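Local coordinates for intradiol ring-cleavage dioxygenase (Streptomyces sp. SirexAA-E, PDB 4ILV), which probably cleaves catechol-type aromatic rings between their two hydroxyl-bearing carbons, using an iron(III) centre, in a secreted enzyme fused to a carbohydrate-binding module, at residues Asp34-Lys46 and Lys134-Tyr148. Residues are numbered along the deposited sequence; the frame is centred on the assembly and turned at random.
Sequences DPTPDQMEGPYFK and KAQAPGRPVLTTQLY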
ATOM      1  N   ASP A  34      -1.385  14.899  -3.167  1.00 89.68           N
ATOM      2  CA  ASP A  34      -1.571  15.904  -4.207  1.00 92.41           C
ATOM      3  C   ASP A  34      -0.233  16.564  -4.524  1.00 89.75           C
ATOM      4  O   ASP A  34       0.053  17.650  -4.009  1.00 87.56           O
ATOM      5  CB  ASP A  34      -2.606  16.959  -3.757  1.00 94.88           C
ATOM      6  CG  ASP A  34      -3.160  17.793  -4.914  1.00 92.70           C
ATOM      7  OD1 ASP A  34      -2.519  17.855  -5.984  1.00 91.40           O
ATOM      8  OD2 ASP A  34      -4.262  18.369  -4.758  1.00 93.57           O
ATOM      9  N   PRO A  35       0.608  15.893  -5.339  1.00 77.58           N
ATOM     10  CA  PRO A  35       0.465  14.503  -5.779  1.00 62.60           C
ATOM     11  C   PRO A  35       1.285  13.578  -4.898  1.00 54.60           C
ATOM     12  O   PRO A  35       2.298  14.000  -4.341  1.00 57.03           O
ATOM     13  CB  PRO A  35       1.045  14.514  -7.190  1.00 63.42           C
ATOM     14  CG  PRO A  35       2.061  15.585  -7.155  1.00 76.67           C
ATOM     15  CD  PRO A  35       1.615  16.610  -6.140  1.00 83.13           C
ATOM     16  N   THR A  36       0.853  12.326  -4.795  1.00 44.29           N
ATOM     17  CA  THR A  36       1.482  11.345  -3.914  1.00 41.56           C
ATOM     18  C   THR A  36       2.992  11.245  -4.139  1.00 42.10           C
ATOM     19  O   THR A  36       3.428  10.921  -5.239  1.00 41.66           O
ATOM     20  CB  THR A  36       0.845   9.966  -4.119  1.00 37.58           C
ATOM     21  OG1 THR A  36      -0.579  10.081  -3.986  1.00 37.69           O
ATOM     22  CG2 THR A  36       1.394   8.949  -3.099  1.00 35.40           C
ATOM     23  N   PRO A  37       3.790  11.554  -3.098  1.00 43.76           N
ATOM     24  CA  PRO A  37       5.251  11.526  -3.209  1.00 45.12           C
ATOM     25  C   PRO A  37       5.759  10.123  -3.505  1.00 46.88           C
ATOM     26  O   PRO A  37       5.142   9.141  -3.086  1.00 38.84           O
ATOM     27  CB  PRO A  37       5.715  11.960  -1.818  1.00 47.54           C
ATOM     28  CG  PRO A  37       4.576  12.707  -1.247  1.00 51.04           C
ATOM     29  CD  PRO A  37       3.346  12.060  -1.789  1.00 45.47           C
ATOM     30  N   ASP A  38       6.882  10.025  -4.208  1.00 48.12           N
ATOM     31  CA  ASP A  38       7.466   8.719  -4.494  1.00 48.86           C
ATOM     32  C   ASP A  38       8.516   8.350  -3.447  1.00 49.27           C
ATOM     33  O   ASP A  38       9.047   9.216  -2.757  1.00 45.25           O
ATOM     34  CB  ASP A  38       8.088   8.691  -5.893  1.00 53.41           C
ATOM     35  CG  ASP A  38       9.181   9.719  -6.069  1.00 65.31           C
ATOM     36  OD1 ASP A  38       8.860  10.920  -6.208  1.00 68.88           O
ATOM     37  OD2 ASP A  38      10.363   9.323  -6.065  1.00 72.64           O
ATOM     38  N   GLN A  39       8.798   7.057  -3.328  1.00 44.57           N
ATOM     39  CA  GLN A  39       9.844   6.572  -2.432  1.00 47.21           C
ATOM     40  C   GLN A  39      10.534   5.372  -3.064  1.00 45.25           C
ATOM     41  O   GLN A  39      10.084   4.848  -4.084  1.00 44.41           O
ATOM     42  CB  GLN A  39       9.277   6.193  -1.061  1.00 40.60           C
ATOM     43  CG  GLN A  39       8.774   7.376  -0.262  1.00 48.27           C
ATOM     44  CD  GLN A  39       8.798   7.141   1.228  1.00 49.53           C
ATOM     45  OE1 GLN A  39       8.575   6.026   1.699  1.00 53.19           O
ATOM     46  NE2 GLN A  39       9.079   8.198   1.985  1.00 49.09           N
ATOM     47  N   MET A  40      11.632   4.936  -2.466  1.00 45.74           N
ATOM     48  CA  MET A  40      12.385   3.833  -3.046  1.00 50.13           C
ATOM     49  C   MET A  40      11.630   2.497  -3.042  1.00 42.22           C
ATOM     50  O   MET A  40      10.717   2.259  -2.239  1.00 38.61           O
ATOM     51  CB  MET A  40      13.768   3.718  -2.393  1.00 60.73           C
ATOM     52  CG  MET A  40      13.768   3.584  -0.883  1.00 63.68           C
ATOM     53  SD  MET A  40      15.461   3.475  -0.265  1.00 89.23           S
ATOM     54  CE  MET A  40      16.165   4.973  -0.953  1.00 59.56           C
ATOM     55  N   GLU A  41      12.008   1.644  -3.985  1.00 44.49           N
ATOM     56  CA  GLU A  41      11.415   0.325  -4.150  1.00 45.16           C
ATOM     57  C   GLU A  41      11.805  -0.634  -3.023  1.00 45.38           C
ATOM     58  O   GLU A  41      10.962  -1.350  -2.491  1.00 47.17           O
ATOM     59  CB  GLU A  41      11.869  -0.239  -5.496  1.00 50.12           C
ATOM     60  CG  GLU A  41      11.392  -1.636  -5.835  1.00 47.75           C
ATOM     61  CD  GLU A  41      11.839  -2.061  -7.226  1.00 51.52           C
ATOM     62  OE1 GLU A  41      11.219  -1.629  -8.220  1.00 50.13           O
ATOM     63  OE2 GLU A  41      12.844  -2.794  -7.325  1.00 57.35           O
ATOM     64  N   GLY A  42      13.083  -0.633  -2.660  1.00 46.99           N
ATOM     65  CA  GLY A  42      13.598  -1.557  -1.665  1.00 49.24           C
ATOM     66  C   GLY A  42      14.027  -2.853  -2.327  1.00 51.66           C
ATOM     67  O   GLY A  42      13.616  -3.142  -3.457  1.00 51.25           O
ATOM     68  N   PRO A  43      14.873  -3.638  -1.636  1.00 51.84           N
ATOM     69  CA  PRO A  43      15.391  -4.884  -2.207  1.00 49.68           C
ATOM     70  C   PRO A  43      14.332  -5.978  -2.335  1.00 49.50           C
ATOM     71  O   PRO A  43      14.540  -6.921  -3.091  1.00 47.73           O
ATOM     72  CB  PRO A  43      16.485  -5.298  -1.210  1.00 54.48           C
ATOM     73  CG  PRO A  43      16.089  -4.664   0.073  1.00 55.46           C
ATOM     74  CD  PRO A  43      15.430  -3.366  -0.300  1.00 54.98           C
ATOM     75  N   TYR A  44      13.204  -5.835  -1.638  1.00 47.17           N
ATOM     76  CA  TYR A  44      12.244  -6.937  -1.503  1.00 47.69           C
ATOM     77  C   TYR A  44      11.079  -6.949  -2.498  1.00 37.62           C
ATOM     78  O   TYR A  44      10.121  -7.703  -2.331  1.00 42.80           O
ATOM     79  CB  TYR A  44      11.749  -7.024  -0.059  1.00 41.35           C
ATOM     80  CG  TYR A  44      12.892  -7.175   0.916  1.00 50.03           C
ATOM     81  CD1 TYR A  44      13.946  -8.042   0.646  1.00 52.94           C
ATOM     82  CD2 TYR A  44      12.956  -6.407   2.074  1.00 56.38           C
ATOM     83  CE1 TYR A  44      15.011  -8.167   1.517  1.00 59.30           C
ATOM     84  CE2 TYR A  44      14.025  -6.528   2.958  1.00 60.29           C
ATOM     85  CZ  TYR A  44      15.047  -7.408   2.672  1.00 65.03           C
ATOM     86  OH  TYR A  44      16.112  -7.534   3.541  1.00 76.10           O
ATOM     87  N   PHE A  45      11.144  -6.108  -3.520  1.00 36.88           N
ATOM     88  CA  PHE A  45      10.147  -6.173  -4.581  1.00 40.17           C
ATOM     89  C   PHE A  45      10.365  -7.402  -5.469  1.00 41.61           C
ATOM     90  O   PHE A  45      11.498  -7.795  -5.733  1.00 48.76           O
ATOM     91  CB  PHE A  45      10.169  -4.901  -5.438  1.00 33.94           C
ATOM     92  CG  PHE A  45       9.247  -4.958  -6.628  1.00 33.58           C
ATOM     93  CD1 PHE A  45       7.869  -4.883  -6.463  1.00 29.38           C
ATOM     94  CD2 PHE A  45       9.758  -5.092  -7.914  1.00 38.18           C
ATOM     95  CE1 PHE A  45       7.015  -4.930  -7.565  1.00 31.26           C
ATOM     96  CE2 PHE A  45       8.909  -5.144  -9.021  1.00 41.62           C
ATOM     97  CZ  PHE A  45       7.535  -5.062  -8.843  1.00 30.95           C
ATOM     98  N   LYS A  46       9.272  -7.999  -5.929  1.00 42.69           N
ATOM     99  CA  LYS A  46       9.331  -9.066  -6.921  1.00 46.40           C
ATOM    100  C   LYS A  46       8.323  -8.743  -8.022  1.00 45.29           C
ATOM    101  O   LYS A  46       7.140  -8.526  -7.746  1.00 38.95           O
ATOM    102  CB  LYS A  46       9.009 -10.425  -6.296  1.00 36.57           C
ATOM    103  CG  LYS A  46      10.122 -10.980  -5.426  1.00 41.56           C
ATOM    104  CD  LYS A  46       9.814 -12.394  -4.924  1.00 43.52           C
ATOM    105  CE  LYS A  46       9.782 -13.413  -6.050  1.00 43.37           C
ATOM    106  NZ  LYS A  46       9.533 -14.792  -5.519  1.00 55.48           N
ATOM    107  N   LYS A 134       3.339   0.163  -5.929  1.00 25.52           N
ATOM    108  CA  LYS A 134       3.620   0.797  -7.215  1.00 24.80           C
ATOM    109  C   LYS A 134       2.293   1.119  -7.898  1.00 28.24           C
ATOM    110  O   LYS A 134       1.437   0.245  -8.008  1.00 32.09           O
ATOM    111  CB  LYS A 134       4.443  -0.125  -8.114  1.00 26.81           C
ATOM    112  CG  LYS A 134       5.895  -0.236  -7.708  1.00 30.88           C
ATOM    113  CD  LYS A 134       6.602  -1.286  -8.526  1.00 30.92           C
ATOM    114  CE  LYS A 134       8.053  -1.399  -8.115  1.00 32.40           C
ATOM    115  NZ  LYS A 134       8.851  -0.279  -8.686  1.00 29.35           N
ATOM    116  N   ALA A 135       2.132   2.362  -8.356  1.00 25.94           N
ATOM    117  CA  ALA A 135       0.916   2.799  -9.034  1.00 29.89           C
ATOM    118  C   ALA A 135       1.226   3.205 -10.466  1.00 32.35           C
ATOM    119  O   ALA A 135       2.177   3.947 -10.716  1.00 35.35           O
ATOM    120  CB  ALA A 135       0.272   3.992  -8.285  1.00 26.55           C
ATOM    121  N   GLN A 136       0.428   2.722 -11.413  1.00 30.11           N
ATOM    122  CA  GLN A 136       0.640   3.097 -12.799  1.00 29.35           C
ATOM    123  C   GLN A 136      -0.675   3.329 -13.518  1.00 35.03           C
ATOM    124  O   GLN A 136      -1.459   2.400 -13.706  1.00 32.34           O
ATOM    125  CB  GLN A 136       1.458   2.034 -13.538  1.00 30.18           C
ATOM    126  CG  GLN A 136       1.874   2.449 -14.948  1.00 33.62           C
ATOM    127  CD  GLN A 136       2.682   1.385 -15.665  1.00 41.60           C
ATOM    128  OE1 GLN A 136       2.541   0.192 -15.392  1.00 47.32           O
ATOM    129  NE2 GLN A 136       3.541   1.814 -16.587  1.00 45.34           N
ATOM    130  N   ALA A 137      -0.905   4.581 -13.899  1.00 33.94           N
ATOM    131  CA  ALA A 137      -2.027   4.949 -14.742  1.00 36.69           C
ATOM    132  C   ALA A 137      -1.728   4.461 -16.159  1.00 43.30           C
ATOM    133  O   ALA A 137      -0.566   4.423 -16.566  1.00 41.13           O
ATOM    134  CB  ALA A 137      -2.209   6.463 -14.731  1.00 37.64           C
ATOM    135  N   PRO A 138      -2.771   4.074 -16.908  1.00 43.60           N
ATOM    136  CA  PRO A 138      -2.593   3.524 -18.253  1.00 48.21           C
ATOM    137  C   PRO A 138      -1.733   4.419 -19.136  1.00 51.00           C
ATOM    138  O   PRO A 138      -2.064   5.594 -19.330  1.00 53.97           O
ATOM    139  CB  PRO A 138      -4.025   3.450 -18.803  1.00 52.81           C
ATOM    140  CG  PRO A 138      -4.842   4.315 -17.907  1.00 52.41           C
ATOM    141  CD  PRO A 138      -4.195   4.234 -16.570  1.00 45.31           C
ATOM    142  N   GLY A 139      -0.627   3.872 -19.631  1.00 47.91           N
ATOM    143  CA  GLY A 139       0.244   4.581 -20.554  1.00 52.92           C
ATOM    144  C   GLY A 139       1.161   5.593 -19.900  1.00 50.83           C
ATOM    145  O   GLY A 139       1.778   6.411 -20.574  1.00 53.81           O
ATOM    146  N   ARG A 140       1.239   5.545 -18.579  1.00 43.96           N
ATOM    147  CA  ARG A 140       2.067   6.483 -17.830  1.00 48.17           C
ATOM    148  C   ARG A 140       3.207   5.765 -17.097  1.00 47.94           C
ATOM    149  O   ARG A 140       3.169   4.546 -16.924  1.00 47.33           O
ATOM    150  CB  ARG A 140       1.189   7.278 -16.850  1.00 48.03           C
ATOM    151  CG  ARG A 140       0.085   8.083 -17.532  1.00 49.22           C
ATOM    152  CD  ARG A 140       0.705   9.127 -18.453  1.00 54.62           C
ATOM    153  NE  ARG A 140       1.658   9.961 -17.723  1.00 62.66           N
ATOM    154  CZ  ARG A 140       2.354  10.959 -18.259  1.00 70.13           C
ATOM    155  NH1 ARG A 140       3.197  11.660 -17.510  1.00 69.46           N
ATOM    156  NH2 ARG A 140       2.211  11.252 -19.544  1.00 77.25           N
ATOM    157  N   PRO A 141       4.242   6.516 -16.690  1.00 43.51           N
ATOM    158  CA  PRO A 141       5.307   5.969 -15.839  1.00 44.01           C
ATOM    159  C   PRO A 141       4.792   5.412 -14.510  1.00 42.17           C
ATOM    160  O   PRO A 141       3.729   5.790 -14.028  1.00 40.79           O
ATOM    161  CB  PRO A 141       6.227   7.175 -15.598  1.00 46.32           C
ATOM    162  CG  PRO A 141       5.467   8.382 -16.119  1.00 49.01           C
ATOM    163  CD  PRO A 141       4.574   7.862 -17.183  1.00 42.09           C
ATOM    164  N   VAL A 142       5.546   4.488 -13.932  1.00 41.51           N
ATOM    165  CA  VAL A 142       5.166   3.891 -12.663  1.00 36.28           C
ATOM    166  C   VAL A 142       5.587   4.796 -11.513  1.00 37.31           C
ATOM    167  O   VAL A 142       6.722   5.267 -11.471  1.00 36.97           O
ATOM    168  CB  VAL A 142       5.835   2.515 -12.472  1.00 34.38           C
ATOM    169  CG1 VAL A 142       5.594   1.998 -11.068  1.00 26.31           C
ATOM    170  CG2 VAL A 142       5.324   1.529 -13.501  1.00 36.53           C
ATOM    171  N   LEU A 143       4.668   5.057 -10.590  1.00 38.47           N
ATOM    172  CA  LEU A 143       5.025   5.688  -9.324  1.00 35.97           C
ATOM    173  C   LEU A 143       5.342   4.613  -8.275  1.00 33.12           C
ATOM    174  O   LEU A 143       4.494   3.771  -7.983  1.00 30.89           O
ATOM    175  CB  LEU A 143       3.880   6.556  -8.811  1.00 35.82           C
ATOM    176  CG  LEU A 143       4.127   7.127  -7.410  1.00 40.29           C
ATOM    177  CD1 LEU A 143       5.042   8.339  -7.516  1.00 42.67           C
ATOM    178  CD2 LEU A 143       2.830   7.477  -6.679  1.00 40.02           C
ATOM    179  N   THR A 144       6.551   4.645  -7.711  1.00 29.37           N
ATOM    180  CA  THR A 144       6.914   3.742  -6.616  1.00 33.28           C
ATOM    181  C   THR A 144       6.882   4.493  -5.298  1.00 32.48           C
ATOM    182  O   THR A 144       7.491   5.562  -5.170  1.00 32.05           O
ATOM    183  CB  THR A 144       8.326   3.167  -6.806  1.00 32.83           C
ATOM    184  OG1 THR A 144       8.367   2.407  -8.018  1.00 30.09           O
ATOM    185  CG2 THR A 144       8.724   2.267  -5.616  1.00 25.31           C
ATOM    186  N   THR A 145       6.182   3.943  -4.314  1.00 30.41           N
ATOM    187  CA  THR A 145       6.039   4.657  -3.049  1.00 30.27           C
ATOM    188  C   THR A 145       5.705   3.729  -1.892  1.00 26.30           C
ATOM    189  O   THR A 145       5.691   2.510  -2.045  1.00 27.64           O
ATOM    190  CB  THR A 145       4.997   5.817  -3.184  1.00 32.34           C
ATOM    191  OG1 THR A 145       5.030   6.646  -2.024  1.00 28.58           O
ATOM    192  CG2 THR A 145       3.586   5.288  -3.388  1.00 30.42           C
ATOM    193  N   GLN A 146       5.453   4.307  -0.724  1.00 26.48           N
ATOM    194  CA  GLN A 146       5.108   3.520   0.453  1.00 28.31           C
ATOM    195  C   GLN A 146       3.979   4.162   1.255  1.00 26.85           C
ATOM    196  O   GLN A 146       3.757   5.373   1.166  1.00 28.70           O
ATOM    197  CB  GLN A 146       6.332   3.382   1.360  1.00 30.37           C
ATOM    198  CG  GLN A 146       7.522   2.765   0.678  1.00 38.92           C
ATOM    199  CD  GLN A 146       8.718   2.646   1.596  1.00 41.24           C
ATOM    200  OE1 GLN A 146       8.574   2.539   2.819  1.00 32.77           O
ATOM    201  NE2 GLN A 146       9.912   2.655   1.011  1.00 40.95           N
ATOM    202  N   LEU A 147       3.284   3.357   2.051  1.00 23.77           N
ATOM    203  CA  LEU A 147       2.276   3.886   2.965  1.00 19.85           C
ATOM    204  C   LEU A 147       2.683   3.663   4.414  1.00 24.91           C
ATOM    205  O   LEU A 147       3.176   2.587   4.764  1.00 27.47           O
ATOM    206  CB  LEU A 147       0.922   3.229   2.703  1.00 23.85           C
ATOM    207  CG  LEU A 147       0.447   3.263   1.248  1.00 26.81           C
ATOM    208  CD1 LEU A 147      -0.900   2.566   1.120  1.00 28.89           C
ATOM    209  CD2 LEU A 147       0.381   4.694   0.693  1.00 29.32           C
ATOM    210  N   TYR A 148       2.459   4.669   5.258  1.00 23.71           N
ATOM    211  CA  TYR A 148       2.852   4.596   6.668  1.00 29.05           C
ATOM    212  C   TYR A 148       1.648   4.604   7.595  1.00 28.60           C
ATOM    213  O   TYR A 148       0.530   4.903   7.171  1.00 28.06           O
ATOM    214  CB  TYR A 148       3.808   5.734   7.040  1.00 28.90           C
ATOM    215  CG  TYR A 148       5.123   5.665   6.298  1.00 30.41           C
ATOM    216  CD1 TYR A 148       6.099   4.757   6.675  1.00 30.65           C
ATOM    217  CD2 TYR A 148       5.384   6.499   5.219  1.00 27.59           C
ATOM    218  CE1 TYR A 148       7.304   4.680   6.006  1.00 26.01           C
ATOM    219  CE2 TYR A 148       6.589   6.427   4.539  1.00 31.88           C
ATOM    220  CZ  TYR A 148       7.544   5.504   4.942  1.00 33.67           C
ATOM    221  OH  TYR A 148       8.750   5.410   4.289  1.00 33.10           O
TER
HETATM  222  O   HOH W   1       8.226   1.175  -2.293  1.00 31.07           O
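Gln39 N donates to Thr144 O (2.7 Å, 164° at the hydrogen), where the irregular segment 34-46 crosses an outermost strand, 143-148, of the antiparallel sheet. A water adds a second backbone link, donating to Met40 O and Thr145 O. Next to the direct bond, the Thr145 hydroxyl gives its proton to Pro37 O over 2.7 Å. Its OG1 lies opposite the backbone N (chi1 -170°), on the Pro37 side. Leu143 CD1 packs 3.5 Å from Asp38 CB. Gln39 reaches the other way along the strand. Tyr148 OH donates to Gln39 OE1 at 2.7 Å, in the carbonyl plane and on a lone pair, while Leu160 O takes the amide NE2. Gln39 OE1 meets the Tyr148 ring at its edge, near its plane. Lys134 CE makes a CH-pi contact over the Phe45 face, 3.6 Å from the ring centroid, and NZ, farther out over the same face, makes a cation-pi contact. A bend at chi4 (-77°) lets NZ form a salt bridge with Glu41 OE1 (2.8 Å), on its anti lone pair, and a hydrogen bond to Thr144 OG1 (2.8 Å). A methionine in place of Lys134 would probably leave the Glu41 carboxylate without its countercharge and free to turn. Neutral hydrogen bonds thus hold Pro37 to Gln39 on the strand, while a salt bridge and a ring face hold Glu41 and Phe45 on Lys134. Gln146, weakly bonded to Met40 O and more firmly to Arg127, touches the iron ligands His130 and His132, so the contact borders the metal site.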